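Local coordinates for MstE (Scytonema sp. PCC 10023, PDB 6SBF), which probably cyclises isoprenoid chains into polycyclic scaffolds on the route to merosterols, acting as a class II terpene cyclase, at residues Gly97-Asn102 and Gln131-Ala136; Gly107-Thr112 and Gly145-Phe150; Phe150-Ile155 and Gly171-His176; His176-Ala181 and Gly209-Asp214. The protein carries 1 engineered substitution. All blocks are in the same frame, centred on the assembly; numbering follows the deposited sequence. Where two conformers were deposited one is given.

Contact 1 (Gly97-Asn102 and Gln131-Ala136)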
loop_
_atom_site.group_PDB
_atom_site.type_symbol
_atom_site.label_atom_id
_atom_site.label_comp_id
_atom_site.label_asym_id
_atom_site.label_seq_id
_atom_site.Cartn_x
_atom_site.Cartn_y
_atom_site.Cartn_z
ATOM N N GLY A 97 10.248 19.472 -1.422
ATOM C CA GLY A 97 10.887 18.348 -0.752
ATOM C C GLY A 97 10.114 17.069 -0.832
ATOM O O GLY A 97 10.542 16.072 -0.215
ATOM N N GLU A 98 9.037 17.063 -1.620
ATOM C CA GLU A 98 8.168 15.883 -1.769
ATOM C C GLU A 98 8.829 14.866 -2.705
ATOM O O GLU A 98 9.676 15.231 -3.540
ATOM C CB GLU A 98 6.822 16.324 -2.330
ATOM C CG GLU A 98 6.075 17.187 -1.343
ATOM C CD GLU A 98 4.789 17.735 -1.913
ATOM O OE1 GLU A 98 3.813 17.789 -1.165
ATOM O OE2 GLU A 98 4.778 18.063 -3.137
ATOM N N TRP A 99 8.382 13.626 -2.601
ATOM C CA TRP A 99 8.621 12.617 -3.607
ATOM C C TRP A 99 7.330 12.398 -4.425
ATOM O O TRP A 99 6.261 12.778 -3.946
ATOM C CB TRP A 99 9.138 11.365 -2.950
ATOM C CG TRP A 99 10.501 11.495 -2.341
ATOM C CD1 TRP A 99 11.681 11.371 -2.979
ATOM C CD2 TRP A 99 10.797 11.748 -0.953
ATOM N NE1 TRP A 99 12.734 11.535 -2.094
ATOM C CE2 TRP A 99 12.194 11.727 -0.843
ATOM C CE3 TRP A 99 10.049 11.955 0.187
ATOM C CZ2 TRP A 99 12.835 11.886 0.374
ATOM C CZ3 TRP A 99 10.689 12.090 1.399
ATOM C CH2 TRP A 99 12.062 12.071 1.483
ATOM N N GLY A 100 7.461 11.770 -5.599
ATOM C CA GLY A 100 6.318 11.481 -6.452
ATOM C C GLY A 100 6.436 10.138 -7.108
ATOM O O GLY A 100 7.328 9.315 -6.796
ATOM N N TYR A 101 5.551 9.856 -8.046
ATOM C CA TYR A 101 5.478 8.535 -8.685
ATOM C C TYR A 101 6.860 8.184 -9.267
ATOM O O TYR A 101 7.326 7.079 -9.118
ATOM C CB TYR A 101 4.419 8.629 -9.774
ATOM C CG TYR A 101 4.288 7.477 -10.720
ATOM C CD1 TYR A 101 3.673 6.302 -10.367
ATOM C CD2 TYR A 101 4.788 7.581 -12.023
ATOM C CE1 TYR A 101 3.526 5.250 -11.246
ATOM C CE2 TYR A 101 4.666 6.508 -12.886
ATOM C CZ TYR A 101 4.062 5.336 -12.521
ATOM O OH TYR A 101 3.911 4.318 -13.416
ATOM N N ASN A 102 7.435 9.155 -9.965
ATOM C CA ASN A 102 8.777 9.017 -10.554
ATOM C C ASN A 102 9.310 10.444 -10.768
ATOM O O ASN A 102 8.708 11.441 -10.353
ATOM C CB ASN A 102 8.803 8.184 -11.855
ATOM C CG ASN A 102 8.002 8.816 -12.969
ATOM O OD1 ASN A 102 7.823 10.039 -12.948
ATOM N ND2 ASN A 102 7.603 7.959 -13.923
ATOM N N GLN A 131 12.387 16.155 7.556
ATOM C CA GLN A 131 11.668 17.290 8.175
ATOM C C GLN A 131 10.972 18.094 7.074
ATOM O O GLN A 131 9.825 18.569 7.243
ATOM C CB GLN A 131 12.653 18.185 8.943
ATOM C CG GLN A 131 12.022 19.375 9.645
ATOM C CD GLN A 131 12.992 20.095 10.559
ATOM O OE1 GLN A 131 13.737 19.434 11.267
ATOM N NE2 GLN A 131 12.938 21.420 10.551
ATOM N N GLN A 132 11.698 18.365 5.990
ATOM C CA GLN A 132 11.143 19.166 4.885
ATOM C C GLN A 132 9.947 18.432 4.239
ATOM O O GLN A 132 8.900 19.087 3.989
ATOM C CB GLN A 132 12.222 19.393 3.823
ATOM C CG GLN A 132 11.776 20.346 2.715
ATOM C CD GLN A 132 12.691 20.388 1.505
ATOM O OE1 GLN A 132 13.562 19.542 1.394
ATOM N NE2 GLN A 132 12.414 21.308 0.580
ATOM N N ALA A 133 10.066 17.150 4.031
ATOM C CA ALA A 133 9.010 16.353 3.412
ATOM C C ALA A 133 7.793 16.299 4.345
ATOM O O ALA A 133 6.649 16.379 3.861
ATOM C CB ALA A 133 9.543 15.004 3.012
ATOM N N ARG A 134 8.015 16.127 5.650
ATOM C CA ARG A 134 6.873 16.092 6.594
ATOM C C ARG A 134 6.149 17.424 6.570
ATOM O O ARG A 134 4.886 17.442 6.672
ATOM C CB ARG A 134 7.311 15.819 8.030
ATOM C CG ARG A 134 7.081 14.431 8.530
ATOM C CD ARG A 134 7.257 14.252 10.014
ATOM N NE ARG A 134 8.424 14.787 10.577
ATOM C CZ ARG A 134 9.613 14.218 10.479
ATOM N NH1 ARG A 134 10.571 14.913 11.001
ATOM N NH2 ARG A 134 9.797 12.965 10.030
ATOM N N ALA A 135 6.892 18.512 6.527
ATOM C CA ALA A 135 6.284 19.857 6.429
ATOM C C ALA A 135 5.416 19.960 5.163
ATOM O O ALA A 135 4.287 20.436 5.245
ATOM C CB ALA A 135 7.376 20.893 6.491
ATOM N N ALA A 136 5.923 19.450 4.055
ATOM C CA ALA A 136 5.206 19.479 2.795
ATOM C C ALA A 136 3.923 18.663 2.936
ATOM O O ALA A 136 2.895 19.070 2.358
ATOM C CB ALA A 136 6.046 18.961 1.667
HETATM O O HOH W 1 3.282 20.039 -0.355
#
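Gln132 lies against Gly97, where a loop of this alpha6-alpha6 barrel passes along helix 128-138. From its CB the side chain runs out extended, with CG anti to the backbone N (chi1 -174°), and this brings CG to 4.1 Å from Gly97 CA. CD comes closer, 3.5 Å from the same Gly97 CA. At the tip the amide divides: OE1 stays 3.6 Å from Gly97 CA, whereas NE2 stops 3.5 Å from Gly97 N, and because both nitrogens are donors they touch without a hydrogen bond. Glycine suits this place twice over, since its positive phi (83°) would jam a CB against the preceding carbonyl, and that CB would also run into Gln132 CD. An alanine in place of Gln132 would probably leave Gly97 without the amide that lines it and open a gap at the margin of the contact. The helix offers alanines where the loop comes nearest. Ala133 CB sits 3.5 Å from Trp99 CZ3 and touches Gly97 O, and one turn on, Ala136 CB meets Glu98 CG at 3.5 Å in one of two Glu98 conformers. The methyls are small enough to let the loop lie close to the helix, while in that conformer Glu98 OE1 reaches on to His140. The Gly-x-Trp sequence recalls the end of the QW motifs of squalene-hopene cyclases. Trp99 is wedged among helices: its indole touches Thr111 and Ala115 of helix 109-121, its NE1 bonds to Leu88 O of helix 75-90, and Glu59 of helix 59-69 packs against it.

Contact 2 (Gly107-Thr112 and Gly145-Phe150)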
loop_
_atom_site.group_PDB
_atom_site.type_symbol
_atom_site.label_atom_id
_atom_site.label_comp_id
_atom_site.label_asym_id
_atom_site.label_seq_id
_atom_site.Cartn_x
_atom_site.Cartn_y
_atom_site.Cartn_z
ATOM N N GLY A 107 5.300 16.193 -6.882
ATOM C CA GLY A 107 5.199 15.523 -5.589
ATOM C C GLY A 107 3.797 15.126 -5.270
ATOM O O GLY A 107 2.819 15.715 -5.790
ATOM N N ASP A 108 3.653 14.126 -4.419
ATOM C CA ASP A 108 2.323 13.745 -3.899
ATOM C C ASP A 108 2.468 13.230 -2.478
ATOM O O ASP A 108 3.537 12.751 -2.031
ATOM C CB ASP A 108 1.643 12.727 -4.823
ATOM C CG ASP A 108 2.182 11.332 -4.627
ATOM O OD1 ASP A 108 1.708 10.585 -3.735
ATOM O OD2 ASP A 108 3.109 10.932 -5.411
ATOM N N ALA A 109 1.392 13.333 -1.743
ATOM C CA ALA A 109 1.357 13.007 -0.312
ATOM C C ALA A 109 1.566 11.521 -0.090
ATOM O O ALA A 109 2.092 11.157 0.968
ATOM C CB ALA A 109 0.068 13.446 0.324
ATOM N N ASP A 110 1.069 10.670 -0.962
ATOM C CA ASP A 110 1.151 9.214 -0.704
ATOM C C ASP A 110 2.600 8.778 -0.796
ATOM O O ASP A 110 3.116 8.100 0.105
ATOM C CB ASP A 110 0.245 8.434 -1.642
ATOM C CG ASP A 110 0.133 6.973 -1.224
ATOM O OD1 ASP A 110 -0.154 6.721 -0.054
ATOM O OD2 ASP A 110 0.299 6.119 -2.061
ATOM N N THR A 111 3.237 9.076 -1.893
ATOM C CA THR A 111 4.631 8.721 -2.086
ATOM C C THR A 111 5.438 9.291 -0.918
ATOM O O THR A 111 6.319 8.575 -0.381
ATOM C CB THR A 111 5.195 9.290 -3.397
ATOM O OG1 THR A 111 4.395 8.783 -4.478
ATOM C CG2 THR A 111 6.634 8.898 -3.553
ATOM N N THR A 112 5.186 10.520 -0.595
ATOM C CA THR A 112 5.977 11.189 0.505
ATOM C C THR A 112 5.785 10.457 1.819
ATOM O O THR A 112 6.758 10.243 2.555
ATOM C CB THR A 112 5.647 12.692 0.546
ATOM O OG1 THR A 112 5.987 13.291 -0.710
ATOM C CG2 THR A 112 6.376 13.395 1.626
ATOM N N GLY A 145 -10.449 17.097 7.431
ATOM C CA GLY A 145 -9.539 16.413 8.372
ATOM C C GLY A 145 -8.681 15.299 7.803
ATOM O O GLY A 145 -7.911 14.690 8.661
ATOM N N GLY A 146 -8.845 14.985 6.517
ATOM C CA GLY A 146 -8.032 14.029 5.731
ATOM C C GLY A 146 -6.905 14.678 4.916
ATOM O O GLY A 146 -6.693 15.896 4.968
ATOM N N ILE A 147 -6.174 13.846 4.200
ATOM C CA ILE A 147 -5.091 14.342 3.364
ATOM C C ILE A 147 -5.385 14.055 1.897
ATOM O O ILE A 147 -5.883 12.957 1.553
ATOM C CB ILE A 147 -3.755 13.795 3.856
ATOM C CG1 ILE A 147 -2.616 14.667 3.382
ATOM C CG2 ILE A 147 -3.624 12.408 3.455
ATOM C CD1 ILE A 147 -1.414 14.564 4.273
ATOM N N ALA A 148 -5.091 15.044 1.071
ATOM C CA ALA A 148 -5.239 14.961 -0.397
ATOM C C ALA A 148 -3.922 14.469 -1.026
ATOM O O ALA A 148 -2.849 14.861 -0.600
ATOM C CB ALA A 148 -5.649 16.265 -0.995
ATOM N N THR A 149 -4.019 13.713 -2.102
ATOM C CA THR A 149 -2.835 13.194 -2.809
ATOM C C THR A 149 -2.072 14.349 -3.451
ATOM O O THR A 149 -0.828 14.445 -3.310
ATOM C CB THR A 149 -3.227 12.175 -3.875
ATOM O OG1 THR A 149 -3.829 11.037 -3.261
ATOM C CG2 THR A 149 -2.035 11.679 -4.662
ATOM N N PHE A 150 -2.752 15.179 -4.217
ATOM C CA PHE A 150 -2.118 16.205 -5.055
ATOM C C PHE A 150 -2.641 17.585 -4.718
ATOM O O PHE A 150 -3.817 17.761 -4.378
ATOM C CB PHE A 150 -2.498 15.992 -6.511
ATOM C CG PHE A 150 -1.895 14.781 -7.158
ATOM C CD1 PHE A 150 -0.523 14.664 -7.318
ATOM C CD2 PHE A 150 -2.700 13.750 -7.608
ATOM C CE1 PHE A 150 0.014 13.556 -7.930
ATOM C CE2 PHE A 150 -2.149 12.625 -8.191
ATOM C CZ PHE A 150 -0.792 12.544 -8.384
#
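Asp108 turns its CG into the crowded position between its own N and carbonyl carbon (chi1 78°), while Phe150 has CG anti to its carbonyl carbon (chi1 -70°), and its ring atom CE1 lies 3.6 Å from Asp108 CB. The motif is a helix N-cap: Asp108 precedes helix 109-121, and its OD1 takes a bond from Thr111 N at 2.8 Å, arriving from above the carboxylate plane, plus a weak one from Asp110 N. Thr111 OG1 donates to OD2 on the syn side, so both oxygens are gripped and the carboxylate cannot easily turn. The sequence Asp-Ala-Asp-Thr-Thr resembles the DxDD-type motif that in class II terpene cyclases carries the proton-donating aspartate, which would correspond to Asp110. Asp108 would then be a second-shell residue that shapes this helix start. Gly107 O approaches the Phe150 ring at its edge, near the plane. Thr149 runs beside Asp108, pointing the same way, with CG2 3.8 Å from Asp108 CB and over one face of the Phe150 ring; its OG1 turns to His176 and Trp211. A short methyl suits Ala109, whose CB fits 3.4 Å from Ala148 O. The one hydrogen bond between the segments runs from Ala109 N to Thr149 O, 2.9 Å long and nearly straight at 167°, meeting a lone pair in the carbonyl plane.

Contact 3 (Phe150-Ile155 and Gly171-His176)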
loop_
_atom_site.group_PDB
_atom_site.type_symbol
_atom_site.label_atom_id
_atom_site.label_comp_id
_atom_site.label_asym_id
_atom_site.label_seq_id
_atom_site.Cartn_x
_atom_site.Cartn_y
_atom_site.Cartn_z
ATOM N N PHE A 150 -2.752 15.179 -4.217
ATOM C CA PHE A 150 -2.118 16.205 -5.055
ATOM C C PHE A 150 -2.641 17.585 -4.718
ATOM O O PHE A 150 -3.817 17.761 -4.378
ATOM C CB PHE A 150 -2.498 15.992 -6.511
ATOM C CG PHE A 150 -1.895 14.781 -7.158
ATOM C CD1 PHE A 150 -0.523 14.664 -7.318
ATOM C CD2 PHE A 150 -2.700 13.750 -7.608
ATOM C CE1 PHE A 150 0.014 13.556 -7.930
ATOM C CE2 PHE A 150 -2.149 12.625 -8.191
ATOM C CZ PHE A 150 -0.792 12.544 -8.384
ATOM N N ALA A 151 -1.794 18.585 -4.888
ATOM C CA ALA A 151 -2.167 19.998 -5.004
ATOM C C ALA A 151 -2.558 20.256 -6.461
ATOM O O ALA A 151 -1.818 19.823 -7.393
ATOM C CB ALA A 151 -1.009 20.861 -4.604
ATOM N N GLU A 152 -3.651 20.970 -6.628
ATOM C CA GLU A 152 -4.274 21.130 -7.951
ATOM C C GLU A 152 -3.291 21.697 -8.981
ATOM O O GLU A 152 -3.253 21.180 -10.126
ATOM C CB GLU A 152 -5.500 22.033 -7.809
ATOM C CG GLU A 152 -6.273 22.167 -9.101
ATOM C CD GLU A 152 -7.668 22.755 -9.020
ATOM O OE1 GLU A 152 -8.296 22.950 -10.076
ATOM O OE2 GLU A 152 -8.129 22.977 -7.905
ATOM N N GLU A 153 -2.590 22.764 -8.648
ATOM C CA GLU A 153 -1.789 23.477 -9.674
ATOM C C GLU A 153 -0.613 22.563 -10.032
ATOM O O GLU A 153 -0.267 22.507 -11.230
ATOM C CB GLU A 153 -1.439 24.883 -9.179
ATOM C CG GLU A 153 -2.672 25.806 -9.139
ATOM C CD GLU A 153 -3.612 25.857 -10.358
ATOM O OE1 GLU A 153 -4.845 25.795 -10.155
ATOM O OE2 GLU A 153 -3.128 25.987 -11.512
ATOM N N SER A 154 -0.126 21.753 -9.091
ATOM C CA SER A 154 1.009 20.836 -9.341
ATOM C C SER A 154 0.631 19.812 -10.405
ATOM O O SER A 154 1.443 19.577 -11.341
ATOM C CB SER A 154 1.480 20.185 -8.097
ATOM O OG SER A 154 1.895 21.169 -7.206
ATOM N N ILE A 155 -0.490 19.147 -10.225
ATOM C CA ILE A 155 -0.893 18.022 -11.114
ATOM C C ILE A 155 -1.446 18.603 -12.422
ATOM O O ILE A 155 -1.206 18.014 -13.461
ATOM C CB ILE A 155 -1.828 17.034 -10.378
ATOM C CG1 ILE A 155 -2.089 15.790 -11.252
ATOM C CG2 ILE A 155 -3.153 17.658 -9.885
ATOM C CD1 ILE A 155 -0.865 15.007 -11.618
ATOM N N GLY A 171 -11.628 15.670 -7.677
ATOM C CA GLY A 171 -11.439 14.245 -7.365
ATOM C C GLY A 171 -10.000 13.954 -6.965
ATOM O O GLY A 171 -9.765 13.468 -5.838
ATOM N N TRP A 172 -9.066 14.293 -7.843
ATOM C CA TRP A 172 -7.648 13.993 -7.569
ATOM C C TRP A 172 -7.078 14.844 -6.427
ATOM O O TRP A 172 -6.028 14.450 -5.886
ATOM C CB TRP A 172 -6.853 14.241 -8.833
ATOM C CG TRP A 172 -7.057 13.234 -9.900
ATOM C CD1 TRP A 172 -7.888 12.151 -9.899
ATOM C CD2 TRP A 172 -6.443 13.267 -11.194
ATOM N NE1 TRP A 172 -7.800 11.501 -11.101
ATOM C CE2 TRP A 172 -6.907 12.148 -11.900
ATOM C CE3 TRP A 172 -5.509 14.108 -11.767
ATOM C CZ2 TRP A 172 -6.465 11.835 -13.174
ATOM C CZ3 TRP A 172 -5.095 13.811 -13.036
ATOM C CH2 TRP A 172 -5.570 12.703 -13.737
ATOM N N CYS A 173 -7.703 15.958 -6.073
ATOM C CA CYS A 173 -7.153 16.957 -5.121
ATOM C C CYS A 173 -8.010 17.035 -3.855
ATOM O O CYS A 173 -7.789 17.939 -3.049
ATOM C CB CYS A 173 -6.960 18.320 -5.765
ATOM S SG CYS A 173 -5.879 18.238 -7.203
ATOM N N GLY A 174 -8.909 16.099 -3.665
ATOM C CA GLY A 174 -9.667 15.983 -2.414
ATOM C C GLY A 174 -8.989 15.064 -1.436
ATOM O O GLY A 174 -8.100 14.282 -1.791
ATOM N N ALA A 175 -9.518 15.047 -0.219
ATOM C CA ALA A 175 -9.076 14.086 0.791
ATOM C C ALA A 175 -9.297 12.670 0.280
ATOM O O ALA A 175 -10.407 12.367 -0.215
ATOM C CB ALA A 175 -9.762 14.322 2.098
ATOM N N HIS A 176 -8.329 11.802 0.481
ATOM C CA HIS A 176 -8.351 10.394 0.029
ATOM C C HIS A 176 -8.187 9.477 1.231
ATOM O O HIS A 176 -7.228 9.647 1.994
ATOM C CB HIS A 176 -7.245 10.156 -0.982
ATOM C CG HIS A 176 -7.459 10.934 -2.221
ATOM N ND1 HIS A 176 -6.442 11.523 -2.953
ATOM C CD2 HIS A 176 -8.618 11.223 -2.877
ATOM C CE1 HIS A 176 -6.983 12.126 -4.020
ATOM N NE2 HIS A 176 -8.335 11.948 -4.011
#
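Cys173 pushes its sulfur into the start of helix 152-158 from a type I beta turn, Gly171 to Gly174. This is the tight part of the contact: SG lies 3.4 Å from Glu152 CA and 3.5 Å from Phe150 O, with Glu152 N also touching it and Glu152 CB a little farther, and Ile155 CG2 closes on SG at 3.9 Å. Placing SG anti to its own carbonyl carbon (chi1 -57°) sends it toward the helix, and a compact, polarisable thiol suits a spot lined by both backbone and methyl groups. Beside it, Ile155 crosses Trp172 at about a right angle, CG1 resting 3.8 Å from Trp172 CE3, while its CD1 lies over one face of the Phe150 ring, toward the rim. The indole NE1 is bonded to Pro314 O. Between Phe150 and Trp172 the backbone is less well served: Phe150 N and Trp172 O are 3.7 Å apart, too far to bond, and both are buried with no partner in the model. The loose side is Glu152 beyond CB, where the extended chain leaves the sulfur and OE1 forms a salt bridge with Arg156, as suits a charged residue at a partly exposed margin. Just past the turn, His176 folds back on it: Gly174 O sits over the centre of its imidazole, and NE2 donates in the ring plane to Gly171 O at 2.8 Å.

Contact 4 (His176-Ala181 and Gly209-Asp214)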
loop_
_atom_site.group_PDB
_atom_site.type_symbol
_atom_site.label_atom_id
_atom_site.label_comp_id
_atom_site.label_asym_id
_atom_site.label_seq_id
_atom_site.Cartn_x
_atom_site.Cartn_y
_atom_site.Cartn_z
ATOM N N HIS A 176 -8.329 11.802 0.481
ATOM C CA HIS A 176 -8.351 10.394 0.029
ATOM C C HIS A 176 -8.187 9.477 1.231
ATOM O O HIS A 176 -7.228 9.647 1.994
ATOM C CB HIS A 176 -7.245 10.156 -0.982
ATOM C CG HIS A 176 -7.459 10.934 -2.221
ATOM N ND1 HIS A 176 -6.442 11.523 -2.953
ATOM C CD2 HIS A 176 -8.618 11.223 -2.877
ATOM C CE1 HIS A 176 -6.983 12.126 -4.020
ATOM N NE2 HIS A 176 -8.335 11.948 -4.011
ATOM N N THR A 177 -9.051 8.500 1.413
ATOM C CA THR A 177 -8.977 7.676 2.620
ATOM C C THR A 177 -7.776 6.740 2.590
ATOM O O THR A 177 -7.159 6.499 3.644
ATOM C CB THR A 177 -10.311 6.964 2.780
ATOM O OG1 THR A 177 -11.380 7.941 2.773
ATOM C CG2 THR A 177 -10.394 6.198 4.072
ATOM N N CYS A 178 -7.422 6.221 1.435
ATOM C CA CYS A 178 -6.275 5.326 1.246
ATOM C C CYS A 178 -4.973 6.078 1.639
ATOM O O CYS A 178 -4.143 5.556 2.384
ATOM C CB CYS A 178 -6.208 4.818 -0.195
ATOM S SG CYS A 178 -6.392 6.094 -1.480
ATOM N N VAL A 179 -4.805 7.295 1.147
ATOM C CA VAL A 179 -3.615 8.109 1.429
ATOM C C VAL A 179 -3.651 8.539 2.880
ATOM O O VAL A 179 -2.598 8.483 3.573
ATOM C CB VAL A 179 -3.529 9.299 0.491
ATOM C CG1 VAL A 179 -2.273 10.132 0.787
ATOM C CG2 VAL A 179 -3.544 8.819 -0.940
ATOM N N SER A 180 -4.785 8.925 3.427
ATOM C CA SER A 180 -4.909 9.319 4.832
ATOM C C SER A 180 -4.526 8.140 5.739
ATOM O O SER A 180 -3.795 8.331 6.737
ATOM C CB SER A 180 -6.331 9.792 5.108
ATOM O OG SER A 180 -6.656 10.954 4.372
ATOM N N ALA A 181 -4.954 6.932 5.432
ATOM C CA ALA A 181 -4.661 5.744 6.221
ATOM C C ALA A 181 -3.143 5.527 6.243
ATOM O O ALA A 181 -2.551 5.209 7.295
ATOM C CB ALA A 181 -5.399 4.538 5.688
ATOM N N GLY A 209 -11.008 3.001 -0.418
ATOM C CA GLY A 209 -9.951 3.879 -0.904
ATOM C C GLY A 209 -10.336 4.644 -2.165
ATOM O O GLY A 209 -11.406 4.438 -2.749
ATOM N N TYR A 210 -9.460 5.511 -2.594
ATOM C CA TYR A 210 -9.625 6.321 -3.792
ATOM C C TYR A 210 -8.922 5.643 -4.968
ATOM O O TYR A 210 -9.606 5.268 -5.981
ATOM C CB TYR A 210 -9.118 7.746 -3.554
ATOM C CG TYR A 210 -9.442 8.655 -4.716
ATOM C CD1 TYR A 210 -10.693 9.245 -4.810
ATOM C CD2 TYR A 210 -8.528 8.890 -5.732
ATOM C CE1 TYR A 210 -11.002 10.062 -5.884
ATOM C CE2 TYR A 210 -8.836 9.699 -6.818
ATOM C CZ TYR A 210 -10.087 10.268 -6.891
ATOM O OH TYR A 210 -10.401 11.034 -7.978
ATOM N N TRP A 211 -7.618 5.409 -4.846
ATOM C CA TRP A 211 -6.807 4.921 -5.992
ATOM C C TRP A 211 -6.811 3.404 -6.150
ATOM O O TRP A 211 -6.263 2.897 -7.108
ATOM C CB TRP A 211 -5.377 5.393 -5.809
ATOM C CG TRP A 211 -5.184 6.869 -5.787
ATOM C CD1 TRP A 211 -4.910 7.638 -4.691
ATOM C CD2 TRP A 211 -5.240 7.771 -6.901
ATOM N NE1 TRP A 211 -4.805 8.955 -5.035
ATOM C CE2 TRP A 211 -5.016 9.064 -6.403
ATOM C CE3 TRP A 211 -5.513 7.639 -8.270
ATOM C CZ2 TRP A 211 -5.014 10.190 -7.208
ATOM C CZ3 TRP A 211 -5.507 8.759 -9.063
ATOM C CH2 TRP A 211 -5.272 10.030 -8.558
ATOM N N TRP A 212 -7.326 2.661 -5.208
ATOM C CA TRP A 212 -7.233 1.201 -5.204
ATOM C C TRP A 212 -8.581 0.561 -5.338
ATOM O O TRP A 212 -9.542 0.980 -4.674
ATOM C CB TRP A 212 -6.590 0.719 -3.895
ATOM C CG TRP A 212 -5.204 1.255 -3.698
ATOM C CD1 TRP A 212 -4.898 2.397 -3.044
ATOM C CD2 TRP A 212 -3.998 0.834 -4.372
ATOM N NE1 TRP A 212 -3.588 2.682 -3.161
ATOM C CE2 TRP A 212 -3.010 1.733 -3.980
ATOM C CE3 TRP A 212 -3.683 -0.207 -5.233
ATOM C CZ2 TRP A 212 -1.694 1.596 -4.406
ATOM C CZ3 TRP A 212 -2.406 -0.307 -5.717
ATOM C CH2 TRP A 212 -1.406 0.552 -5.250
ATOM N N SER A 213 -8.613 -0.526 -6.078
ATOM C CA SER A 213 -9.825 -1.344 -6.223
ATOM C C SER A 213 -10.095 -2.105 -4.926
ATOM O O SER A 213 -11.259 -2.368 -4.580
ATOM C CB SER A 213 -9.580 -2.350 -7.371
ATOM O OG SER A 213 -9.416 -1.774 -8.651
ATOM N N ASP A 214 -9.022 -2.564 -4.263
ATOM C CA ASP A 214 -9.180 -3.561 -3.185
ATOM C C ASP A 214 -9.285 -2.837 -1.844
ATOM O O ASP A 214 -8.247 -2.300 -1.308
ATOM C CB ASP A 214 -8.011 -4.527 -3.207
ATOM C CG ASP A 214 -7.962 -5.346 -4.483
ATOM O OD1 ASP A 214 -8.985 -5.988 -4.795
ATOM O OD2 ASP A 214 -6.924 -5.358 -5.171
#
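Tyr210 lays one face on His176, whose NE2 stands 3.4 Å above the centre of the phenol ring, while Trp211 CG lies in plane at the phenol edge. Together the three rings make an aromatic cluster beside the start of helix 177-183 in the alpha6-alpha6 barrel. His176 and Tyr210 form an offset stack, planes at 26° and centroids 4.0 Å apart. Trp211 turns its edge to the imidazole face in a T-shaped pair, with planes at 74° and Trp211 NE1 3.7 Å from His176 ND1; both nitrogens have a common partner in Thr149 OG1. On the Trp211 indole, Tyr210 CD2 lies over one face, and Val179 CG2 meets the edge. Tyrosine suits position Tyr210 because its ring covers the imidazole while its OH bonds Asp318 O. An alanine at Tyr210 would probably open a gap over the His176 and Trp211 faces and leave Asp318 O without that hydroxyl. Next to the cluster, Cys178 holds its SG between its own N and carbonyl carbon, where two backbone N-H groups converge on it: Tyr210 N at 3.3 Å and 162°, and Trp211 N at 3.6 Å, which is weak. The sulfur thus links the loop to the helix. Gly209 lets it come so near, for a CB there would crowd Cys178, whose own CB reaches the edge of Trp212, 4.0 Å from CD1.

In the fold
Contacts 1 and 2 interlock along the chain, their segments alternating, with centres 9 Å apart; contacts 3 and 4 then follow in series. Contact 2 is the hub. It touches contact 1 through probable hydrogen bonds between Trp99 and both Asp108 and Thr112, shares Phe150 with contact 3 at about 8 Å between centres, and reaches contact 4, about 11 Å away, through Thr149. Contacts 3 and 4 share His176, whereas contacts 1 and 4, about 19 Å apart between centres, do not touch. Loops thus bring together helix 128-138 and the starts of helices 109-121, 152-158 and 177-183, near the aspartate-bearing helix end that probably belongs to the cyclisation site.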